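Local coordinates for glycosyl hydrolases family 2, sugar binding domain protein (Bacteroides uniformis str. 3978 T3 ii, PDB 6D1P) that acts as a beta-glucuronidase of a human gut bacterium, probably hydrolysing O-glycosyl bonds as other glycosyl hydrolases of family 2 do, at residues 131-136 with 405-409; 181-187 with 581-586; 391-395 with 431-435; 428-432 with 467-471; 443-448 with 470-474. All blocks are in the same frame, centred on the assembly; numbering follows the deposited sequence.

Contact 2 is the most buried; contacts 1, 3, 4 and 5 are partly buried. Contacts 1 and 2 join the sugar-binding region to the TIM barrel, the first onto helix 397-414 and the second onto strand 581-582 and the turn after it; the other three lie within the barrel. Contacts 3 and 4 share Trp431 and Pro432 at the end of strand 420-432, and contacts 4 and 5 share Phe470 and Cys471. Chemistry varies with place: water-assisted polar bonds in contact 1, a threonine-aspartate bond among carbonyl-to-carbon contacts in contact 2, arginine on tryptophan in contact 3, arginine-carboxylate pairs in contacts 4 and 5. Contacts 2, 3 and, through Trp431, 4 also touch the second subunit.

Contact 1. Residues 131-136 with 405-409; sequences VGGYDE and RMLTN
Asp135 OD2 is gripped by two donors, the amide of Asn409 and water 1. The amide bond is short, with Asn409 ND2 2.7 Å from Asp135 OD2, and it uses the anti lone pair, the one turned away from OD1. His130 holds OD1, so both carboxylate oxygens are engaged and the rotation of the group is fixed. Water 1 also donates to Val131 O and accepts from Arg405 NE, 2.8 Å from the water oxygen. The same carbonyl is met directly: Arg405 NH2 lies 3.0 Å from Val131 O along a nearly straight bond (167°), with the oxygen at the edge of the guanidinium and in its plane. The arginine chain, bent at chi3 (66°), turns its NE and NH2 edge to the loop. Beside this polar cluster Met406 adds an apolar contact. Its CE sits at the ring edge of Tyr134, 4.1 Å from CD2, and its SD lies 4.1 Å from Gly132 CA. The loop between strands 125-131 and 137-140 of the sugar-binding region is thus fastened to barrel helix 397-414. Asp135 and Arg405 form no direct ion pair; water 1 joins them, and the nearby positive charge would probably favour the ionised carboxylate.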
# COMPACT_ATOMS: atom_id res chain seq x y z
N VAL A 131 -17.76 -7.88 13.03
CA VAL A 131 -16.53 -7.38 13.65
C VAL A 131 -15.95 -8.53 14.46
O VAL A 131 -16.63 -9.07 15.34
CB VAL A 131 -16.76 -6.15 14.53
CG1 VAL A 131 -15.47 -5.75 15.21
CG2 VAL A 131 -17.31 -4.96 13.69
N GLY A 132 -14.71 -8.90 14.16
CA GLY A 132 -14.12 -10.08 14.75
C GLY A 132 -13.57 -10.97 13.66
O GLY A 132 -14.32 -11.46 12.81
N GLY A 133 -12.26 -11.20 13.67
CA GLY A 133 -11.62 -11.92 12.60
C GLY A 133 -11.51 -13.41 12.78
O GLY A 133 -10.82 -14.06 11.99
N TYR A 134 -12.13 -13.99 13.80
CA TYR A 134 -11.79 -15.37 14.11
C TYR A 134 -12.97 -16.27 14.44
O TYR A 134 -12.76 -17.48 14.59
CB TYR A 134 -10.79 -15.41 15.28
CG TYR A 134 -9.64 -14.49 15.01
CD1 TYR A 134 -8.58 -14.91 14.22
CD2 TYR A 134 -9.66 -13.17 15.48
CE1 TYR A 134 -7.53 -14.05 13.91
CE2 TYR A 134 -8.61 -12.31 15.18
CZ TYR A 134 -7.55 -12.75 14.39
OH TYR A 134 -6.50 -11.91 14.09
N ASP A 135 -14.18 -15.75 14.55
CA ASP A 135 -15.36 -16.57 14.78
C ASP A 135 -16.16 -16.70 13.49
O ASP A 135 -15.97 -15.95 12.53
CB ASP A 135 -16.23 -15.96 15.89
CG ASP A 135 -16.57 -14.48 15.65
OD1 ASP A 135 -15.83 -13.81 14.88
OD2 ASP A 135 -17.57 -13.99 16.22
N GLU A 136 -17.08 -17.67 13.48
CA GLU A 136 -17.89 -17.93 12.30
C GLU A 136 -19.18 -17.14 12.38
O GLU A 136 -19.71 -16.88 13.46
CB GLU A 136 -18.23 -19.41 12.18
CG GLU A 136 -17.05 -20.32 12.28
CD GLU A 136 -17.41 -21.76 12.03
OE1 GLU A 136 -18.54 -22.15 12.40
OE2 GLU A 136 -16.58 -22.48 11.45
N ARG A 405 -19.26 -11.27 22.82
CA ARG A 405 -19.77 -11.94 21.63
C ARG A 405 -18.82 -13.04 21.16
O ARG A 405 -19.28 -14.12 20.78
CB ARG A 405 -19.98 -10.91 20.52
CG ARG A 405 -20.63 -11.47 19.27
CD ARG A 405 -20.97 -10.34 18.30
NE ARG A 405 -19.79 -9.67 17.77
CZ ARG A 405 -19.41 -8.43 18.10
NH1 ARG A 405 -20.15 -7.73 18.94
NH2 ARG A 405 -18.31 -7.89 17.56
N MET A 406 -17.52 -12.78 21.16
CA MET A 406 -16.61 -13.80 20.64
C MET A 406 -16.50 -14.98 21.61
O MET A 406 -16.43 -16.14 21.18
CB MET A 406 -15.25 -13.19 20.31
CG MET A 406 -15.33 -12.21 19.13
SD MET A 406 -13.75 -11.58 18.53
CE MET A 406 -13.17 -12.94 17.51
N LEU A 407 -16.51 -14.71 22.92
CA LEU A 407 -16.54 -15.82 23.87
C LEU A 407 -17.77 -16.68 23.64
O LEU A 407 -17.67 -17.92 23.55
CB LEU A 407 -16.51 -15.30 25.30
CG LEU A 407 -16.55 -16.40 26.35
CD1 LEU A 407 -15.39 -17.35 26.18
CD2 LEU A 407 -16.53 -15.78 27.74
N THR A 408 -18.93 -16.04 23.48
CA THR A 408 -20.17 -16.75 23.21
C THR A 408 -20.08 -17.56 21.93
O THR A 408 -20.45 -18.75 21.91
CB THR A 408 -21.32 -15.74 23.15
OG1 THR A 408 -21.44 -15.08 24.42
CG2 THR A 408 -22.63 -16.42 22.80
N ASN A 409 -19.58 -16.95 20.86
CA ASN A 409 -19.49 -17.64 19.58
C ASN A 409 -18.50 -18.80 19.65
O ASN A 409 -18.77 -19.89 19.14
CB ASN A 409 -19.08 -16.67 18.46
CG ASN A 409 -20.21 -15.76 18.03
OD1 ASN A 409 -21.37 -16.04 18.27
ND2 ASN A 409 -19.87 -14.66 17.36
O HOH W 1 -17.71 -11.10 16.56

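Contact 2. Residues 181-187 with 581-586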
# COMPACT_ATOMS: atom_id res chain seq x y z
N MET A 181 -0.84 -4.29 20.01
CA MET A 181 0.38 -4.62 20.72
C MET A 181 0.69 -6.12 20.70
O MET A 181 1.78 -6.51 21.13
CB MET A 181 0.28 -4.10 22.15
CG MET A 181 -0.01 -2.60 22.22
SD MET A 181 -0.01 -1.94 23.90
CE MET A 181 1.75 -2.05 24.27
N SER A 182 -0.23 -6.95 20.19
CA SER A 182 -0.04 -8.39 20.13
C SER A 182 1.16 -8.75 19.26
O SER A 182 1.48 -8.06 18.28
CB SER A 182 -1.28 -9.08 19.58
OG SER A 182 -2.37 -8.96 20.48
N ASP A 183 1.79 -9.88 19.61
CA ASP A 183 2.93 -10.43 18.88
C ASP A 183 2.51 -11.33 17.71
O ASP A 183 3.09 -12.40 17.47
CB ASP A 183 3.83 -11.15 19.88
CG ASP A 183 5.17 -11.56 19.30
OD1 ASP A 183 5.79 -10.78 18.55
OD2 ASP A 183 5.63 -12.69 19.64
N PHE A 184 1.50 -10.92 16.96
CA PHE A 184 1.10 -11.58 15.72
C PHE A 184 0.39 -10.54 14.85
O PHE A 184 0.02 -9.46 15.33
CB PHE A 184 0.21 -12.81 15.99
CG PHE A 184 -1.08 -12.50 16.70
CD1 PHE A 184 -1.13 -12.43 18.10
CD2 PHE A 184 -2.25 -12.32 15.99
CE1 PHE A 184 -2.34 -12.16 18.77
CE2 PHE A 184 -3.46 -12.04 16.65
CZ PHE A 184 -3.50 -11.97 18.05
N ASN A 185 0.24 -10.86 13.56
CA ASN A 185 -0.46 -9.93 12.66
C ASN A 185 -1.96 -10.06 12.86
O ASN A 185 -2.47 -11.17 13.04
CB ASN A 185 -0.13 -10.19 11.19
CG ASN A 185 1.35 -10.04 10.88
OD1 ASN A 185 2.05 -11.03 10.62
ND2 ASN A 185 1.83 -8.80 10.86
N LEU A 186 -2.66 -8.92 12.84
CA LEU A 186 -4.12 -8.88 12.69
C LEU A 186 -4.39 -8.91 11.19
O LEU A 186 -4.51 -7.87 10.53
CB LEU A 186 -4.72 -7.64 13.34
CG LEU A 186 -5.02 -7.61 14.86
CD1 LEU A 186 -3.82 -8.01 15.71
CD2 LEU A 186 -5.55 -6.23 15.29
N TYR A 187 -4.48 -10.13 10.67
CA TYR A 187 -4.56 -10.36 9.23
C TYR A 187 -5.87 -9.83 8.65
O TYR A 187 -6.90 -9.78 9.31
CB TYR A 187 -4.43 -11.85 8.95
CG TYR A 187 -3.01 -12.36 8.93
CD1 TYR A 187 -2.05 -11.74 8.14
CD2 TYR A 187 -2.61 -13.44 9.71
CE1 TYR A 187 -0.75 -12.19 8.10
CE2 TYR A 187 -1.30 -13.92 9.68
CZ TYR A 187 -0.37 -13.28 8.87
OH TYR A 187 0.95 -13.71 8.80
N PHE A 581 6.43 -18.01 12.82
CA PHE A 581 5.27 -17.30 12.29
C PHE A 581 5.59 -15.81 12.24
O PHE A 581 6.50 -15.32 12.92
CB PHE A 581 4.03 -17.55 13.14
CG PHE A 581 4.09 -16.91 14.49
CD1 PHE A 581 4.69 -17.56 15.55
CD2 PHE A 581 3.58 -15.61 14.69
CE1 PHE A 581 4.77 -16.96 16.79
CE2 PHE A 581 3.66 -15.01 15.92
CZ PHE A 581 4.24 -15.69 16.99
N SER A 582 4.84 -15.09 11.41
CA SER A 582 5.11 -13.67 11.23
C SER A 582 4.53 -12.85 12.37
O SER A 582 3.41 -13.09 12.85
CB SER A 582 4.51 -13.18 9.92
OG SER A 582 4.70 -11.77 9.79
N THR A 583 5.30 -11.85 12.80
CA THR A 583 4.84 -10.91 13.80
C THR A 583 5.25 -9.51 13.38
O THR A 583 6.38 -9.32 12.89
CB THR A 583 5.40 -11.23 15.18
OG1 THR A 583 5.10 -10.13 16.05
CG2 THR A 583 6.90 -11.43 15.11
N PRO A 584 4.39 -8.52 13.57
CA PRO A 584 4.74 -7.16 13.15
C PRO A 584 5.74 -6.51 14.08
O PRO A 584 6.29 -5.46 13.73
CB PRO A 584 3.40 -6.41 13.18
CG PRO A 584 2.60 -7.14 14.22
CD PRO A 584 3.04 -8.58 14.18
N LEU A 585 5.99 -7.12 15.24
CA LEU A 585 6.73 -6.49 16.33
C LEU A 585 8.23 -6.65 16.23
O LEU A 585 8.96 -5.96 16.95
CB LEU A 585 6.27 -7.06 17.67
CG LEU A 585 4.79 -6.95 18.00
CD1 LEU A 585 4.61 -7.32 19.44
CD2 LEU A 585 4.23 -5.53 17.70
N ARG A 586 8.72 -7.53 15.37
CA ARG A 586 10.14 -7.85 15.32
C ARG A 586 10.73 -7.52 13.95
O ARG A 586 11.12 -8.42 13.20
CB ARG A 586 10.35 -9.33 15.66
CG ARG A 586 9.79 -9.76 17.01
CD ARG A 586 10.80 -9.64 18.14
NE ARG A 586 11.16 -8.25 18.43
CZ ARG A 586 10.49 -7.46 19.28
NH1 ARG A 586 9.43 -7.93 19.93
NH2 ARG A 586 10.87 -6.21 19.49
O HOH W 2 7.45 -9.73 20.59
O HOH W 3 0.82 -13.39 12.33
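Met181 and Ser182 present their carbonyl oxygens to the side chain of Leu585, whose CD1 lies 3.4 Å from Ser182 O and touches Met181 O. Asp183 comes next: its CG is anti to the backbone N (chi1 -170°), which carries OD1 to Thr583 OG1 at 2.7 Å. The hydroxyl donates from above the carboxylate plane, 49° out of it, and Asn595 binds OD2. Thr583 OG1 also accepts from Leu585 N at 3.2 Å, an ST turn opening the type I turn from Thr583 to Arg586. A valine in place of Thr583 would probably leave Asp183 OD1 and the N-H of Leu585 without the hydroxyl they share. Here a loop of the sugar-binding region meets barrel strand 581-582 and its turn; Phe581 borders the sodium ion held by Asp333 and Asp580, and Arg586 donates to Gly56 of the second subunit. Asp183 O approaches the Phe581 ring in its plane, 3.1 Å from CE2. Phe184 sets its CB 4.1 Å from the same CE2, while its O lies 3.3 Å from Pro584 CD. Asn185 N reaches Ser582 O through water 3. Last, Tyr187, its hydroxyl bonded to Asp333, brings OH within 3.8 Å of Ser582 CB.

Contact 3. Residues 391-395 with 431-435; sequences RGGLG and WPGDF. With NA (sodium ion), chain D.
At the C-terminal rim of the TIM barrel, backbone hydrogen bonds and a cation-pi contact join a loop to the end of strand 420-432 and the residues after it, with Arg391 lying along Trp431 and Gly392 bonded to both Trp431 and Asp434. The guanidinium rests over the six-membered ring, with Arg391 CZ 3.8 Å from the centroid and 30° off the ring normal. The two planes are inclined by 31°, and the closest approach is Arg391 NH2 to Trp431 CZ3, 3.1 Å. Fully extended beyond CG, the arginine runs beside the indole in the same direction, and its nitrogens continue to Glu428 and to Met181 O. A leucine at Arg391 is likely to strip Trp431 of its cationic neighbour and leave Glu428 without this salt bridge. Residues 391-395 follow strand 382-386, and 431-435 run off the end of its parallel neighbour, strand 420-432. Gly392 N donates to Trp431 O at 2.8 Å, and in return Asp434 N donates to Gly392 O at 3.2 Å. Water 4 accepts from Gly433 N and Phe435 N, with Gly392 O as its acceptor, and so links the two segments. Leu394 O sits over one face of the Phe435 ring, 3.5 Å from CE1. Asp434 O binds the sodium ion at 2.7 Å, together with a water, Thr174 of the same chain, and Ser44 of the second subunit.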
# COMPACT_ATOMS: atom_id res chain seq x y z
N ARG A 391 -3.62 -8.34 25.34
CA ARG A 391 -2.83 -7.13 25.60
C ARG A 391 -3.64 -5.84 25.46
O ARG A 391 -4.74 -5.84 24.90
CB ARG A 391 -1.61 -7.05 24.68
CG ARG A 391 -0.55 -8.13 24.94
CD ARG A 391 0.68 -7.98 24.05
NE ARG A 391 1.66 -9.01 24.39
CZ ARG A 391 2.85 -9.16 23.82
NH1 ARG A 391 3.23 -8.33 22.83
NH2 ARG A 391 3.66 -10.13 24.23
N GLY A 392 -3.12 -4.77 26.07
CA GLY A 392 -3.51 -3.41 25.77
C GLY A 392 -4.34 -2.71 26.83
O GLY A 392 -4.40 -1.47 26.83
N GLY A 393 -4.98 -3.46 27.72
CA GLY A 393 -5.86 -2.88 28.71
C GLY A 393 -7.30 -3.29 28.49
O GLY A 393 -7.60 -4.48 28.40
N LEU A 394 -8.19 -2.31 28.37
CA LEU A 394 -9.62 -2.60 28.29
C LEU A 394 -10.32 -1.38 27.71
O LEU A 394 -10.07 -0.26 28.16
CB LEU A 394 -10.18 -2.96 29.67
CG LEU A 394 -11.70 -3.12 29.82
CD1 LEU A 394 -12.21 -4.38 29.11
CD2 LEU A 394 -12.08 -3.14 31.28
N GLY A 395 -11.17 -1.61 26.71
CA GLY A 395 -11.83 -0.53 26.00
C GLY A 395 -13.25 -0.29 26.48
O GLY A 395 -13.67 -0.76 27.53
N TRP A 431 -0.69 -6.22 30.31
CA TRP A 431 0.16 -5.40 29.45
C TRP A 431 -0.59 -4.13 29.04
O TRP A 431 -1.55 -4.22 28.26
CB TRP A 431 0.57 -6.20 28.21
CG TRP A 431 1.78 -5.68 27.54
CD1 TRP A 431 2.02 -4.39 27.20
CD2 TRP A 431 2.90 -6.44 27.07
NE1 TRP A 431 3.24 -4.28 26.59
CE2 TRP A 431 3.80 -5.53 26.48
CE3 TRP A 431 3.24 -7.80 27.10
CZ2 TRP A 431 5.02 -5.93 25.93
CZ3 TRP A 431 4.45 -8.19 26.56
CH2 TRP A 431 5.33 -7.26 25.99
N PRO A 432 -0.23 -2.96 29.55
CA PRO A 432 -0.94 -1.72 29.23
C PRO A 432 -0.43 -1.04 27.96
O PRO A 432 0.64 -1.34 27.46
CB PRO A 432 -0.65 -0.83 30.44
CG PRO A 432 0.68 -1.26 30.88
CD PRO A 432 0.72 -2.77 30.67
N GLY A 433 -1.20 -0.06 27.49
CA GLY A 433 -0.66 0.86 26.50
C GLY A 433 -1.60 1.37 25.43
O GLY A 433 -1.35 2.42 24.82
N ASP A 434 -2.68 0.63 25.17
CA ASP A 434 -3.59 1.06 24.12
C ASP A 434 -4.48 2.22 24.54
O ASP A 434 -5.06 2.86 23.67
CB ASP A 434 -4.44 -0.13 23.65
CG ASP A 434 -3.82 -0.85 22.47
OD1 ASP A 434 -2.63 -0.59 22.16
OD2 ASP A 434 -4.52 -1.68 21.84
N PHE A 435 -4.61 2.51 25.83
CA PHE A 435 -5.39 3.65 26.31
C PHE A 435 -4.57 4.44 27.32
O PHE A 435 -3.55 3.96 27.83
CB PHE A 435 -6.73 3.21 26.93
CG PHE A 435 -7.52 2.29 26.03
CD1 PHE A 435 -7.35 0.91 26.11
CD2 PHE A 435 -8.39 2.80 25.07
CE1 PHE A 435 -8.05 0.05 25.28
CE2 PHE A 435 -9.09 1.95 24.23
CZ PHE A 435 -8.93 0.57 24.34
NA NA D . -6.80 4.17 22.06
O HOH W 4 -3.92 0.71 28.26
O HOH W 5 -8.64 6.06 23.29

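Contact 4. Residues 428-432 with 467-471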
# COMPACT_ATOMS: atom_id res chain seq x y z
N GLU A 428 -2.09 -12.08 28.59
CA GLU A 428 -1.29 -10.93 29.01
C GLU A 428 -2.15 -9.68 29.16
O GLU A 428 -1.85 -8.61 28.63
CB GLU A 428 -0.12 -10.72 28.05
CG GLU A 428 0.80 -11.96 28.04
CD GLU A 428 2.08 -11.80 27.23
OE1 GLU A 428 2.21 -10.81 26.46
OE2 GLU A 428 2.95 -12.70 27.35
N ASN A 429 -3.26 -9.82 29.89
CA ASN A 429 -4.07 -8.63 30.11
C ASN A 429 -3.44 -7.67 31.12
O ASN A 429 -4.03 -6.63 31.42
CB ASN A 429 -5.47 -9.03 30.55
CG ASN A 429 -6.17 -9.86 29.50
OD1 ASN A 429 -6.35 -11.07 29.68
ND2 ASN A 429 -6.57 -9.23 28.40
N ASP A 430 -2.28 -7.99 31.67
CA ASP A 430 -1.54 -7.04 32.47
C ASP A 430 -0.65 -6.12 31.64
O ASP A 430 0.10 -5.33 32.22
CB ASP A 430 -0.69 -7.79 33.49
CG ASP A 430 0.31 -8.73 32.82
OD1 ASP A 430 0.33 -8.79 31.56
OD2 ASP A 430 1.07 -9.40 33.56
N TRP A 431 -0.69 -6.22 30.31
CA TRP A 431 0.16 -5.40 29.45
C TRP A 431 -0.59 -4.13 29.04
O TRP A 431 -1.55 -4.22 28.26
CB TRP A 431 0.57 -6.20 28.21
CG TRP A 431 1.78 -5.68 27.54
CD1 TRP A 431 2.02 -4.39 27.20
CD2 TRP A 431 2.90 -6.44 27.07
NE1 TRP A 431 3.24 -4.28 26.59
CE2 TRP A 431 3.80 -5.53 26.48
CE3 TRP A 431 3.24 -7.80 27.10
CZ2 TRP A 431 5.02 -5.93 25.93
CZ3 TRP A 431 4.45 -8.19 26.56
CH2 TRP A 431 5.33 -7.26 25.99
N PRO A 432 -0.23 -2.96 29.55
CA PRO A 432 -0.94 -1.72 29.23
C PRO A 432 -0.43 -1.04 27.96
O PRO A 432 0.64 -1.34 27.46
CB PRO A 432 -0.65 -0.83 30.44
CG PRO A 432 0.68 -1.26 30.88
CD PRO A 432 0.72 -2.77 30.67
N ARG A 467 -0.90 -15.10 32.26
CA ARG A 467 -0.14 -13.91 32.64
C ARG A 467 -1.05 -12.71 32.93
O ARG A 467 -1.17 -11.77 32.15
CB ARG A 467 0.88 -13.52 31.56
CG ARG A 467 2.08 -12.81 32.13
CD ARG A 467 2.88 -12.10 31.08
NE ARG A 467 2.42 -10.72 30.91
CZ ARG A 467 3.13 -9.78 30.30
NH1 ARG A 467 4.32 -10.09 29.81
NH2 ARG A 467 2.67 -8.53 30.19
N CYS A 468 -1.70 -12.78 34.09
CA CYS A 468 -2.39 -11.61 34.65
C CYS A 468 -2.52 -11.88 36.15
O CYS A 468 -3.55 -12.40 36.59
CB CYS A 468 -3.73 -11.34 34.01
SG CYS A 468 -4.45 -9.76 34.61
N GLU A 469 -1.48 -11.54 36.90
CA GLU A 469 -1.41 -12.00 38.29
C GLU A 469 -2.57 -11.46 39.11
O GLU A 469 -3.09 -12.18 39.97
CB GLU A 469 -0.07 -11.60 38.92
CG GLU A 469 1.12 -12.35 38.34
CD GLU A 469 1.02 -13.89 38.43
OE1 GLU A 469 1.17 -14.56 37.38
OE2 GLU A 469 0.82 -14.42 39.56
N PHE A 470 -3.02 -10.22 38.85
CA PHE A 470 -4.10 -9.65 39.64
C PHE A 470 -5.48 -10.17 39.24
O PHE A 470 -6.49 -9.71 39.80
CB PHE A 470 -4.08 -8.11 39.57
CG PHE A 470 -4.30 -7.52 38.19
CD1 PHE A 470 -3.23 -7.04 37.45
CD2 PHE A 470 -5.57 -7.39 37.67
CE1 PHE A 470 -3.42 -6.47 36.19
CE2 PHE A 470 -5.77 -6.82 36.41
CZ PHE A 470 -4.69 -6.37 35.67
N CYS A 471 -5.56 -11.08 38.28
CA CYS A 471 -6.80 -11.78 37.97
C CYS A 471 -6.69 -13.28 38.17
O CYS A 471 -7.68 -13.98 37.92
CB CYS A 471 -7.23 -11.52 36.52
SG CYS A 471 -7.82 -9.87 36.14
O HOH W 6 0.68 -10.19 35.90
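Asp430 and Arg467 form the tight part of this contact. Both NE and NH2 of the arginine bind one oxygen, side-on: Asp430 OD1 is 2.7 Å from Arg467 NH2 and 2.9 Å from Arg467 NE. OD1 lies in the guanidinium plane; NE is met by the syn lone pair of OD1, and NH2 comes from above the carboxylate, whose plane is turned 64° from the guanidinium. Asp430 CG stands between the backbone N and the carbonyl carbon (chi1 60°), which faces the acid to the arginine. Glu428 stacks over one face of the guanidinium, with CG 3.5 Å from Arg467 NE; Glu428 OE2 lies well out of that plane, so its long pairing with Arg467 NH1 is one of charge alone, and the stronger partners of Glu428 are Arg466 and Arg391. The Trp431 ring is nearly parallel to the guanidinium (6°), with CE3 3.2 Å from Arg467 NH2. The other side is looser. Phe470 CE1 stays 4.1 Å from Asp430 CB, and near the exposed Glu469 water 6 bridges its backbone N to Asp430 OD2. Strands 420-432 and 462-466 are parallel neighbours, which places the network at the C-terminal mouth of the TIM barrel, the end that carries the active site in this fold.

Contact 5. Residues 443-448 with 470-474; sequences IRAFMG and FCKDI
Arg444 leaves its helix with chi1 at -105°, away from a staggered position, and then bends at chi3 (87°); together these turns swing the guanidinium back over the loop to Asp473. There the two groups meet end-on and nearly coplanar, their planes 2° apart. Arg444 NH1 is 2.8 Å from Asp473 OD1 and Arg444 NH2 is 2.9 Å from Asp473 OD2, each oxygen using its syn lone pair. NH1 has a second acceptor, Phe470 O at 2.9 Å, which also lies in the guanidinium plane though the donor is tilted from the plane of that carbonyl. Three bonds therefore fix the rotation of the arginine end. Ile474 covers one guanidinium face with CD1, and the same methyl is 3.6 Å from Arg444 O. Below this polar clasp the packing is apolar. Cys471 SG fits against the helix between Arg444 CA, 3.7 Å away, and Met447 CB at 3.9 Å. Ile443 sets its CG2 against the edge of the Phe470 ring, 3.8 Å from CE2, and Gly448 CA lies 3.9 Å from Ile474 CG2. The salt bridge sits on the outer side, since Asp473 is exposed, whereas Ile443, Met447 and Cys471 are buried. Strand 420-432, helix 440-457 and parallel strand 462-466 form a beta-alpha-beta crossover of the TIM barrel, and the loop leaving its second strand packs here on the connecting helix.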
# COMPACT_ATOMS: atom_id res chain seq x y z
N ILE A 443 -10.43 -4.25 34.96
CA ILE A 443 -10.05 -5.46 34.24
C ILE A 443 -10.48 -6.69 35.03
O ILE A 443 -11.08 -7.62 34.48
CB ILE A 443 -8.54 -5.45 33.95
CG1 ILE A 443 -8.21 -4.35 32.94
CG2 ILE A 443 -8.09 -6.79 33.40
CD1 ILE A 443 -6.74 -4.09 32.78
N ARG A 444 -10.19 -6.71 36.34
CA ARG A 444 -10.72 -7.76 37.21
C ARG A 444 -12.22 -7.92 37.01
O ARG A 444 -12.72 -9.03 36.79
CB ARG A 444 -10.41 -7.44 38.68
CG ARG A 444 -9.31 -8.26 39.30
CD ARG A 444 -9.27 -8.08 40.82
NE ARG A 444 -10.15 -9.00 41.55
CZ ARG A 444 -9.88 -10.29 41.75
NH1 ARG A 444 -8.78 -10.83 41.25
NH2 ARG A 444 -10.72 -11.05 42.45
N ALA A 445 -12.96 -6.80 37.07
CA ALA A 445 -14.41 -6.87 37.00
C ALA A 445 -14.87 -7.51 35.70
O ALA A 445 -15.75 -8.37 35.69
CB ALA A 445 -15.01 -5.47 37.16
N PHE A 446 -14.28 -7.08 34.58
CA PHE A 446 -14.69 -7.65 33.30
C PHE A 446 -14.18 -9.08 33.14
O PHE A 446 -14.87 -9.93 32.58
CB PHE A 446 -14.20 -6.76 32.15
CG PHE A 446 -14.70 -7.19 30.80
CD1 PHE A 446 -16.05 -7.23 30.53
CD2 PHE A 446 -13.81 -7.58 29.81
CE1 PHE A 446 -16.51 -7.64 29.29
CE2 PHE A 446 -14.25 -7.98 28.57
CZ PHE A 446 -15.61 -8.02 28.31
N MET A 447 -12.97 -9.37 33.64
CA MET A 447 -12.51 -10.75 33.64
C MET A 447 -13.48 -11.64 34.41
O MET A 447 -13.82 -12.74 33.95
CB MET A 447 -11.11 -10.85 34.25
CG MET A 447 -10.47 -12.22 34.10
SD MET A 447 -10.08 -12.61 32.37
CE MET A 447 -8.63 -11.57 32.15
N GLY A 448 -13.97 -11.17 35.56
CA GLY A 448 -14.89 -11.98 36.34
C GLY A 448 -16.23 -12.16 35.66
O GLY A 448 -16.85 -13.22 35.77
N PHE A 470 -3.02 -10.22 38.85
CA PHE A 470 -4.10 -9.65 39.64
C PHE A 470 -5.48 -10.17 39.24
O PHE A 470 -6.49 -9.71 39.80
CB PHE A 470 -4.08 -8.11 39.57
CG PHE A 470 -4.30 -7.52 38.19
CD1 PHE A 470 -3.23 -7.04 37.45
CD2 PHE A 470 -5.57 -7.39 37.67
CE1 PHE A 470 -3.42 -6.47 36.19
CE2 PHE A 470 -5.77 -6.82 36.41
CZ PHE A 470 -4.69 -6.37 35.67
N CYS A 471 -5.56 -11.08 38.28
CA CYS A 471 -6.80 -11.78 37.97
C CYS A 471 -6.69 -13.28 38.17
O CYS A 471 -7.68 -13.98 37.92
CB CYS A 471 -7.23 -11.52 36.52
SG CYS A 471 -7.82 -9.87 36.14
N LYS A 472 -5.53 -13.80 38.59
CA LYS A 472 -5.25 -15.24 38.52
C LYS A 472 -6.24 -16.09 39.33
O LYS A 472 -6.50 -17.24 38.98
CB LYS A 472 -3.82 -15.53 39.00
CG LYS A 472 -3.67 -15.46 40.53
CD LYS A 472 -2.22 -15.34 40.99
CE LYS A 472 -1.46 -16.64 40.82
NZ LYS A 472 -0.38 -16.77 41.85
N ASP A 473 -6.83 -15.52 40.39
CA ASP A 473 -7.75 -16.23 41.28
C ASP A 473 -9.14 -16.41 40.67
O ASP A 473 -9.95 -17.16 41.24
CB ASP A 473 -7.91 -15.47 42.60
CG ASP A 473 -8.34 -14.01 42.39
OD1 ASP A 473 -7.58 -13.26 41.73
OD2 ASP A 473 -9.43 -13.61 42.86
N ILE A 474 -9.43 -15.75 39.55
CA ILE A 474 -10.80 -15.71 39.04
C ILE A 474 -11.13 -16.98 38.28
O ILE A 474 -12.21 -17.55 38.44
CB ILE A 474 -11.01 -14.46 38.17
CG1 ILE A 474 -11.18 -13.21 39.03
CG2 ILE A 474 -12.24 -14.62 37.27
CD1 ILE A 474 -11.02 -11.91 38.23